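Local coordinates for Co-LOCKR: de novo designed protein switch (Synthetic construct, PDB 7JH5) that works as a de novo designed helical-bundle switch, probably responding to combinations of cell-surface antigens so as to select target cells, at residues L217-E222 with R270-A275; T15-L20 with E85-E90; A228-L233 with A263-A268. All coordinates share one frame; numbering follows the deposited sequence.

Overall arrangement
The chain runs as six long helices joined by short connections. Contact 2 closes first: T15-L20 on helix 3-48 meets E85-E90 on helix 52-96, with 64 mostly helical residues between them. Helix 200-243 and its successor, helix 247-288, then pair twice. Contact 3 (A228-L233 with A263-A268) closes the shorter loop, which lies wholly within the longer one closed by contact 1 (L217-E222 with R270-A275), their centres 14 Å apart. Contact 2 comes earlier in series, its centre 30 Å from that of contact 3 and on the other side of the chain's centre. Helix 3-48 links them, since it also packs against contacts 1 and 3.

Contact 1 (L217-E222 with R270-A275); sequences LELLRE and RLIREA
L219 on helix 200-243 shares its two methyls among three residues of helix 247-288, and this apolar packing makes up most of the contact. CD1 of L219 lies 3.9 Å from CB of L271 and 4.1 Å from CG1 of I272, while CD2 of L219 meets the CB methyl of A275 at 3.9 Å. Its partners thus span a single helical turn. The branch points across because CG of L219 stands opposite the backbone N (chi1 177°) and chi2 then spreads the two methyls along the facing helix.

A second kind of contact pairs a leucine with the aliphatic part of a charged residue. L271 CD1 sits only 3.3 Å from CB of E222, a tight approach, and 3.8 Å from E222 CG, the two side chains crossing at about a right angle. The chain of E222 bends at chi2 (-56°), and its carboxylate forms a salt bridge with R225 on its own helix; the polar end therefore finds its charge partner without spanning the interface.

These consecutive helices form an antiparallel hairpin of the designed bundle: the segment axes run 10.3 Å apart with 177° between their directions, and L219 stands level with L271. Behind the packing, helix 3-48 adds A25 against L219, and E26 and L29 against I272. With no hydrogen bond joining the two segments and 209 Å² buried between them, the pairing here rests on the fit of L219, L271, I272 and A275, bordered by a glutamate that lends its methylenes to the apolar surface and its charge to R225.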
loop_
_atom_site.group_PDB
_atom_site.type_symbol
_atom_site.label_atom_id
_atom_site.label_comp_id
_atom_site.label_asym_id
_atom_site.label_seq_id
_atom_site.Cartn_x
_atom_site.Cartn_y
_atom_site.Cartn_z
ATOM N N LEU A 217 -2.695 -3.303 -9.075
ATOM C CA LEU A 217 -3.758 -3.472 -8.089
ATOM C C LEU A 217 -3.682 -4.831 -7.407
ATOM O O LEU A 217 -4.047 -4.949 -6.230
ATOM C CB LEU A 217 -5.115 -3.259 -8.756
ATOM C CG LEU A 217 -5.369 -1.789 -9.113
ATOM C CD1 LEU A 217 -6.598 -1.630 -9.984
ATOM C CD2 LEU A 217 -5.506 -0.961 -7.838
ATOM N N GLU A 218 -3.212 -5.865 -8.108
ATOM C CA GLU A 218 -2.962 -7.136 -7.441
ATOM C C GLU A 218 -1.859 -6.984 -6.400
ATOM O O GLU A 218 -1.956 -7.530 -5.296
ATOM C CB GLU A 218 -2.600 -8.214 -8.462
ATOM C CG GLU A 218 -2.554 -9.625 -7.882
ATOM C CD GLU A 218 -3.923 -10.140 -7.470
ATOM O OE1 GLU A 218 -4.827 -10.206 -8.332
ATOM O OE2 GLU A 218 -4.096 -10.480 -6.281
ATOM N N LEU A 219 -0.806 -6.228 -6.732
ATOM C CA LEU A 219 0.287 -6.020 -5.787
ATOM C C LEU A 219 -0.210 -5.361 -4.510
ATOM O O LEU A 219 0.087 -5.824 -3.402
ATOM C CB LEU A 219 1.380 -5.175 -6.439
ATOM C CG LEU A 219 2.567 -4.795 -5.553
ATOM C CD1 LEU A 219 3.228 -6.044 -4.996
ATOM C CD2 LEU A 219 3.566 -3.953 -6.333
ATOM N N LEU A 220 -0.973 -4.271 -4.644
ATOM C CA LEU A 220 -1.520 -3.604 -3.467
ATOM C C LEU A 220 -2.385 -4.556 -2.650
ATOM O O LEU A 220 -2.395 -4.491 -1.415
ATOM C CB LEU A 220 -2.319 -2.369 -3.885
ATOM C CG LEU A 220 -1.480 -1.126 -4.189
ATOM C CD1 LEU A 220 -2.318 -0.012 -4.802
ATOM C CD2 LEU A 220 -0.790 -0.624 -2.923
ATOM N N ARG A 221 -3.116 -5.451 -3.318
ATOM C CA ARG A 221 -3.890 -6.456 -2.599
ATOM C C ARG A 221 -2.968 -7.386 -1.820
ATOM O O ARG A 221 -3.217 -7.685 -0.647
ATOM C CB ARG A 221 -4.765 -7.240 -3.581
ATOM C CG ARG A 221 -5.290 -8.577 -3.064
ATOM C CD ARG A 221 -6.309 -8.425 -1.940
ATOM N NE ARG A 221 -7.513 -7.724 -2.370
ATOM C CZ ARG A 221 -8.682 -7.766 -1.733
ATOM N NH1 ARG A 221 -8.821 -8.492 -0.631
ATOM N NH2 ARG A 221 -9.715 -7.088 -2.208
ATOM N N GLU A 222 -1.889 -7.850 -2.460
ATOM C CA GLU A 222 -0.950 -8.732 -1.778
ATOM C C GLU A 222 -0.290 -8.017 -0.605
ATOM O O GLU A 222 -0.081 -8.614 0.457
ATOM C CB GLU A 222 0.113 -9.234 -2.757
ATOM C CG GLU A 222 -0.423 -10.050 -3.921
ATOM C CD GLU A 222 -1.232 -11.246 -3.473
ATOM O OE1 GLU A 222 -0.797 -11.946 -2.534
ATOM O OE2 GLU A 222 -2.317 -11.473 -4.053
ATOM N N ARG A 270 9.531 -9.151 -2.267
ATOM C CA ARG A 270 9.737 -10.005 -3.433
ATOM C C ARG A 270 8.642 -9.781 -4.472
ATOM O O ARG A 270 8.932 -9.626 -5.666
ATOM C CB ARG A 270 9.790 -11.469 -3.000
ATOM C CG ARG A 270 10.193 -12.434 -4.098
ATOM C CD ARG A 270 10.599 -13.788 -3.519
ATOM N NE ARG A 270 9.495 -14.455 -2.832
ATOM C CZ ARG A 270 9.455 -14.712 -1.526
ATOM N NH1 ARG A 270 10.465 -14.371 -0.731
ATOM N NH2 ARG A 270 8.400 -15.327 -1.011
ATOM N N LEU A 271 7.379 -9.746 -4.038
ATOM C CA LEU A 271 6.294 -9.501 -4.980
ATOM C C LEU A 271 6.503 -8.187 -5.727
ATOM O O LEU A 271 6.152 -8.066 -6.906
ATOM C CB LEU A 271 4.948 -9.478 -4.265
ATOM C CG LEU A 271 4.614 -10.590 -3.281
ATOM C CD1 LEU A 271 3.185 -10.381 -2.787
ATOM C CD2 LEU A 271 4.769 -11.966 -3.874
ATOM N N ILE A 272 7.056 -7.175 -5.047
ATOM C CA ILE A 272 7.316 -5.898 -5.707
ATOM C C ILE A 272 8.247 -6.104 -6.897
ATOM O O ILE A 272 7.976 -5.639 -8.010
ATOM C CB ILE A 272 7.888 -4.867 -4.711
ATOM C CG1 ILE A 272 6.826 -4.524 -3.661
ATOM C CG2 ILE A 272 8.394 -3.636 -5.466
ATOM C CD1 ILE A 272 7.325 -3.727 -2.471
ATOM N N ARG A 273 9.359 -6.812 -6.676
ATOM C CA ARG A 273 10.325 -7.021 -7.750
ATOM C C ARG A 273 9.705 -7.789 -8.911
ATOM O O ARG A 273 9.968 -7.479 -10.078
ATOM C CB ARG A 273 11.558 -7.760 -7.223
ATOM C CG ARG A 273 12.600 -6.858 -6.579
ATOM C CD ARG A 273 12.443 -6.802 -5.070
ATOM N NE ARG A 273 12.919 -8.028 -4.436
ATOM C CZ ARG A 273 14.192 -8.269 -4.143
ATOM N NH1 ARG A 273 14.540 -9.411 -3.567
ATOM N NH2 ARG A 273 15.121 -7.366 -4.430
ATOM N N GLU A 274 8.889 -8.803 -8.615
ATOM C CA GLU A 274 8.186 -9.499 -9.685
ATOM C C GLU A 274 7.302 -8.534 -10.466
ATOM O O GLU A 274 7.227 -8.607 -11.698
ATOM C CB GLU A 274 7.353 -10.642 -9.112
ATOM C CG GLU A 274 8.171 -11.816 -8.633
ATOM C CD GLU A 274 7.359 -12.764 -7.781
ATOM O OE1 GLU A 274 6.114 -12.746 -7.895
ATOM O OE2 GLU A 274 7.961 -13.515 -6.986
ATOM N N ALA A 275 6.631 -7.614 -9.764
ATOM C CA ALA A 275 5.778 -6.640 -10.437
ATOM C C ALA A 275 6.600 -5.702 -11.310
ATOM O O ALA A 275 6.207 -5.393 -12.441
ATOM C CB ALA A 275 4.977 -5.846 -9.406
#

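Contact 2 (T15-L20 with E85-E90); sequences TKLQRL and EKILEE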
loop_
_atom_site.group_PDB
_atom_site.type_symbol
_atom_site.label_atom_id
_atom_site.label_comp_id
_atom_site.label_asym_id
_atom_site.label_seq_id
_atom_site.Cartn_x
_atom_site.Cartn_y
_atom_site.Cartn_z
ATOM N N THR A 15 4.236 3.731 -19.531
ATOM C CA THR A 15 5.455 3.142 -18.991
ATOM C C THR A 15 6.004 3.961 -17.827
ATOM O O THR A 15 6.475 3.400 -16.830
ATOM C CB THR A 15 6.508 3.015 -20.093
ATOM O OG1 THR A 15 6.084 2.042 -21.057
ATOM C CG2 THR A 15 7.846 2.607 -19.499
ATOM N N LYS A 16 5.977 5.290 -17.942
ATOM C CA LYS A 16 6.417 6.127 -16.833
ATOM C C LYS A 16 5.517 5.962 -15.617
ATOM O O LYS A 16 5.994 6.037 -14.477
ATOM C CB LYS A 16 6.434 7.595 -17.259
ATOM C CG LYS A 16 7.617 7.992 -18.118
ATOM C CD LYS A 16 7.374 9.362 -18.728
ATOM C CE LYS A 16 8.672 10.060 -19.094
ATOM N NZ LYS A 16 8.458 11.526 -19.288
ATOM N N LEU A 17 4.221 5.729 -15.842
ATOM C CA LEU A 17 3.269 5.670 -14.735
ATOM C C LEU A 17 3.404 4.372 -13.954
ATOM O O LEU A 17 3.379 4.391 -12.712
ATOM C CB LEU A 17 1.845 5.823 -15.275
ATOM C CG LEU A 17 1.380 7.248 -15.572
ATOM C CD1 LEU A 17 -0.006 7.260 -16.198
ATOM C CD2 LEU A 17 1.388 8.081 -14.298
ATOM N N GLN A 18 3.540 3.238 -14.638
ATOM C CA GLN A 18 3.695 1.967 -13.942
ATOM C C GLN A 18 4.971 1.961 -13.108
ATOM O O GLN A 18 4.962 1.551 -11.942
ATOM C CB GLN A 18 3.686 0.809 -14.942
ATOM C CG GLN A 18 4.764 0.873 -16.014
ATOM C CD GLN A 18 5.972 0.013 -15.687
ATOM O OE1 GLN A 18 6.185 -0.374 -14.538
ATOM N NE2 GLN A 18 6.768 -0.297 -16.704
ATOM N N ARG A 19 6.081 2.426 -13.690
ATOM C CA ARG A 19 7.313 2.557 -12.923
ATOM C C ARG A 19 7.090 3.451 -11.711
ATOM O O ARG A 19 7.583 3.163 -10.614
ATOM C CB ARG A 19 8.424 3.129 -13.799
ATOM C CG ARG A 19 8.958 2.175 -14.845
ATOM C CD ARG A 19 9.934 2.895 -15.759
ATOM N NE ARG A 19 10.320 2.086 -16.909
ATOM C CZ ARG A 19 10.961 2.562 -17.971
ATOM N NH1 ARG A 19 11.287 3.847 -18.030
ATOM N NH2 ARG A 19 11.274 1.757 -18.976
ATOM N N LEU A 20 6.342 4.543 -11.896
ATOM C CA LEU A 20 6.022 5.429 -10.783
ATOM C C LEU A 20 5.241 4.695 -9.703
ATOM O O LEU A 20 5.493 4.883 -8.507
ATOM C CB LEU A 20 5.215 6.626 -11.279
ATOM C CG LEU A 20 4.833 7.639 -10.200
ATOM C CD1 LEU A 20 6.094 8.208 -9.569
ATOM C CD2 LEU A 20 3.961 8.740 -10.776
ATOM N N GLU A 85 0.708 13.921 -12.435
ATOM C CA GLU A 85 0.197 15.103 -13.121
ATOM C C GLU A 85 1.138 15.534 -14.239
ATOM O O GLU A 85 0.712 15.731 -15.383
ATOM C CB GLU A 85 -0.007 16.246 -12.121
ATOM C CG GLU A 85 -1.394 16.281 -11.493
ATOM C CD GLU A 85 -1.456 17.128 -10.230
ATOM O OE1 GLU A 85 -0.911 18.254 -10.227
ATOM O OE2 GLU A 85 -2.048 16.662 -9.233
ATOM N N LYS A 86 2.428 15.687 -13.926
ATOM C CA LYS A 86 3.385 16.092 -14.951
ATOM C C LYS A 86 3.388 15.102 -16.111
ATOM O O LYS A 86 3.199 15.489 -17.269
ATOM C CB LYS A 86 4.789 16.228 -14.353
ATOM C CG LYS A 86 5.886 16.296 -15.412
ATOM C CD LYS A 86 7.118 17.083 -14.966
ATOM C CE LYS A 86 7.875 16.403 -13.834
ATOM N NZ LYS A 86 7.960 14.928 -13.993
ATOM N N ILE A 87 3.584 13.814 -15.814
ATOM C CA ILE A 87 3.649 12.801 -16.866
ATOM C C ILE A 87 2.467 12.940 -17.820
ATOM O O ILE A 87 2.624 12.899 -19.047
ATOM C CB ILE A 87 3.701 11.390 -16.251
ATOM C CG1 ILE A 87 5.019 11.183 -15.506
ATOM C CG2 ILE A 87 3.509 10.342 -17.332
ATOM C CD1 ILE A 87 5.019 9.973 -14.600
ATOM N N LEU A 88 1.265 13.097 -17.265
ATOM C CA LEU A 88 0.072 13.176 -18.101
ATOM C C LEU A 88 0.035 14.484 -18.877
ATOM O O LEU A 88 -0.320 14.497 -20.061
ATOM C CB LEU A 88 -1.173 13.013 -17.234
ATOM C CG LEU A 88 -1.384 11.577 -16.749
ATOM C CD1 LEU A 88 -2.261 11.522 -15.514
ATOM C CD2 LEU A 88 -1.991 10.730 -17.869
ATOM N N GLU A 89 0.412 15.592 -18.236
ATOM C CA GLU A 89 0.497 16.863 -18.945
ATOM C C GLU A 89 1.484 16.787 -20.104
ATOM O O GLU A 89 1.291 17.463 -21.124
ATOM C CB GLU A 89 0.891 17.978 -17.976
ATOM N N GLU A 90 2.546 15.978 -19.979
ATOM C CA GLU A 90 3.414 15.756 -21.131
ATOM C C GLU A 90 2.679 14.992 -22.228
ATOM O O GLU A 90 2.979 15.162 -23.416
ATOM C CB GLU A 90 4.679 14.973 -20.761
ATOM C CG GLU A 90 5.142 15.074 -19.321
ATOM C CD GLU A 90 6.544 14.510 -19.112
ATOM O OE1 GLU A 90 6.682 13.297 -18.834
ATOM O OE2 GLU A 90 7.516 15.289 -19.225
#
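K16 donates from NZ to OE1 of E90 in a salt bridge, the one hydrogen bond that crosses between helix 3-48 and helix 52-96 here. The ammonium meets the syn side of OE1, 21° out of the carboxylate plane, and the two chains cross at about a right angle. The modelled NZ to OE1 separation of 2.5 Å between K16 and E90 is very short, and CG of E90 is crowded in the model, so the exact length is doubtful even though the pairing is clear. K16 gets there on a chain extended beyond CG. NZ of K86 lies 6.3 Å from NZ of K16; this second lysine has its own salt bridge to E83.

Both segments belong to consecutive helices that form an antiparallel hairpin of the designed bundle, with segment axes 10.2 Å apart and directions 172° from each other.

Below the ion pair, I87 packs against the facing helix, with CD1 against three side chains: CB of K16 at 3.8 Å, CD2 of L17 at 4.1 Å and CD2 of L20 at 4.2 Å. CG1 of I87 lies beside its backbone N (chi1 -67°), leaving CG2 to touch K16 CB and L17 CG as well. An alanine in place of K16 would keep CB on I87 but would probably leave the E90 carboxylate without its charged mate across the helices. Deeper still, CD1 of L17 approaches CD2 of L88 at 4.3 Å. These two leucines also face helix 101-142, L17 touching I110 and Q114, and L88 touching L107 and A111.

Contact 3 (A228-L233 with A263-A268); sequences AQLQEL and AYYADA
Y264 meets Q229, L230 and L233 across an antiparallel helical hairpin, the one formed by helix 200-243 and helix 247-288 in the six-helix bundle. The evidence for the hairpin is direct: the segment axes run 10.9 Å apart, their directions differ by 178°, and L230 stands level with Y264. No hydrogen bond crosses between the segments, so the fit of aliphatic groups to rings carries the 229 Å² interface.

Residues of the facing helix close round the Y264 ring. L233 brings CD1 to the edge, close to the ring plane, at 3.7 Å from CE2 of Y264. CG of Q229 is modelled over one face, but too close to CZ of Y264 for two carbons, so that overlap is doubtful. With CG beside the backbone N (chi1 -75°), Y264 extends its ring toward the facing helix and reaches both residues.

L230 divides its methyls between the two tyrosines, its side chain running past that of Y264 in the opposite sense. CD2 of L230 touches CB of Y264 at 4.0 Å. Helix 3-48 covers the neighbouring side, with I32 against L230, and A33 and Q36 against Y265. The remaining methyl, CD1 of L230, meets the edge of the Y265 ring at CE2, 4.2 Å away and near the ring plane.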
loop_
_atom_site.group_PDB
_atom_site.type_symbol
_atom_site.label_atom_id
_atom_site.label_comp_id
_atom_site.label_asym_id
_atom_site.label_seq_id
_atom_site.Cartn_x
_atom_site.Cartn_y
_atom_site.Cartn_z
ATOM N N ALA A 228 -2.048 -7.576 6.963
ATOM C CA ALA A 228 -3.026 -8.247 7.813
ATOM C C ALA A 228 -2.401 -9.400 8.588
ATOM O O ALA A 228 -2.866 -9.728 9.687
ATOM C CB ALA A 228 -4.195 -8.759 6.969
ATOM N N GLN A 229 -1.362 -10.030 8.038
ATOM C CA GLN A 229 -0.670 -11.088 8.765
ATOM C C GLN A 229 0.304 -10.514 9.788
ATOM O O GLN A 229 0.452 -11.067 10.883
ATOM C CB GLN A 229 0.064 -12.007 7.788
ATOM C CG GLN A 229 0.808 -13.147 8.462
ATOM C CD GLN A 229 -0.086 -13.988 9.353
ATOM O OE1 GLN A 229 -1.005 -14.658 8.880
ATOM N NE2 GLN A 229 0.180 -13.956 10.655
ATOM N N LEU A 230 0.990 -9.419 9.450
ATOM C CA LEU A 230 1.794 -8.723 10.449
ATOM C C LEU A 230 0.935 -8.329 11.645
ATOM O O LEU A 230 1.304 -8.569 12.801
ATOM C CB LEU A 230 2.453 -7.491 9.833
ATOM C CG LEU A 230 3.614 -7.731 8.872
ATOM C CD1 LEU A 230 4.003 -6.430 8.184
ATOM C CD2 LEU A 230 4.808 -8.316 9.601
ATOM N N GLN A 231 -0.227 -7.726 11.384
ATOM C CA GLN A 231 -1.126 -7.353 12.469
ATOM C C GLN A 231 -1.562 -8.579 13.262
ATOM O O GLN A 231 -1.708 -8.514 14.487
ATOM C CB GLN A 231 -2.333 -6.608 11.903
ATOM C CG GLN A 231 -3.298 -6.080 12.943
ATOM C CD GLN A 231 -2.646 -5.151 13.948
ATOM O OE1 GLN A 231 -1.516 -4.697 13.762
ATOM N NE2 GLN A 231 -3.362 -4.863 15.026
ATOM N N GLU A 232 -1.759 -9.713 12.583
ATOM C CA GLU A 232 -2.114 -10.942 13.286
ATOM C C GLU A 232 -1.044 -11.312 14.304
ATOM O O GLU A 232 -1.358 -11.719 15.430
ATOM C CB GLU A 232 -2.302 -12.080 12.285
ATOM C CG GLU A 232 -3.152 -13.220 12.795
ATOM C CD GLU A 232 -4.602 -13.059 12.405
ATOM O OE1 GLU A 232 -5.469 -13.051 13.304
ATOM O OE2 GLU A 232 -4.874 -12.931 11.193
ATOM N N LEU A 233 0.229 -11.186 13.918
ATOM C CA LEU A 233 1.318 -11.427 14.857
ATOM C C LEU A 233 1.283 -10.427 16.005
ATOM O O LEU A 233 1.590 -10.776 17.152
ATOM C CB LEU A 233 2.662 -11.352 14.132
ATOM C CG LEU A 233 2.975 -12.406 13.072
ATOM C CD1 LEU A 233 4.429 -12.287 12.634
ATOM C CD2 LEU A 233 2.693 -13.805 13.584
ATOM N N ALA A 263 10.533 -12.062 7.663
ATOM C CA ALA A 263 10.184 -12.972 6.578
ATOM C C ALA A 263 9.036 -12.412 5.751
ATOM O O ALA A 263 9.035 -12.519 4.518
ATOM C CB ALA A 263 9.813 -14.344 7.141
ATOM N N TYR A 264 8.047 -11.804 6.413
ATOM C CA TYR A 264 6.893 -11.272 5.698
ATOM C C TYR A 264 7.276 -10.063 4.852
ATOM O O TYR A 264 6.788 -9.920 3.723
ATOM C CB TYR A 264 5.785 -10.921 6.690
ATOM C CG TYR A 264 5.050 -12.128 7.234
ATOM C CD1 TYR A 264 4.631 -13.151 6.393
ATOM C CD2 TYR A 264 4.778 -12.246 8.591
ATOM C CE1 TYR A 264 3.961 -14.252 6.884
ATOM C CE2 TYR A 264 4.110 -13.348 9.092
ATOM C CZ TYR A 264 3.706 -14.348 8.233
ATOM O OH TYR A 264 3.033 -15.445 8.720
ATOM N N TYR A 265 8.141 -9.181 5.368
ATOM C CA TYR A 265 8.693 -8.134 4.516
ATOM C C TYR A 265 9.239 -8.749 3.228
ATOM O O TYR A 265 8.886 -8.341 2.117
ATOM C CB TYR A 265 9.839 -7.373 5.191
ATOM C CG TYR A 265 9.580 -6.619 6.473
ATOM C CD1 TYR A 265 10.652 -6.257 7.284
ATOM C CD2 TYR A 265 8.304 -6.253 6.875
ATOM C CE1 TYR A 265 10.465 -5.568 8.460
ATOM C CE2 TYR A 265 8.106 -5.557 8.066
ATOM C CZ TYR A 265 9.196 -5.219 8.851
ATOM O OH TYR A 265 9.029 -4.529 10.033
ATOM N N ALA A 266 10.124 -9.741 3.378
ATOM C CA ALA A 266 10.884 -10.251 2.243
ATOM C C ALA A 266 9.969 -10.867 1.197
ATOM O O ALA A 266 10.181 -10.683 -0.006
ATOM C CB ALA A 266 11.918 -11.268 2.725
ATOM N N ASP A 267 8.951 -11.615 1.629
ATOM C CA ASP A 267 7.932 -12.065 0.688
ATOM C C ASP A 267 7.277 -10.869 0.008
ATOM O O ASP A 267 7.162 -10.820 -1.223
ATOM C CB ASP A 267 6.886 -12.917 1.407
ATOM C CG ASP A 267 7.507 -14.032 2.231
ATOM O OD1 ASP A 267 8.676 -14.391 1.970
ATOM O OD2 ASP A 267 6.823 -14.547 3.138
ATOM N N ALA A 268 6.866 -9.875 0.802
ATOM C CA ALA A 268 6.240 -8.679 0.249
ATOM C C ALA A 268 7.184 -7.958 -0.705
ATOM O O ALA A 268 6.824 -7.671 -1.852
ATOM C CB ALA A 268 5.808 -7.748 1.381
#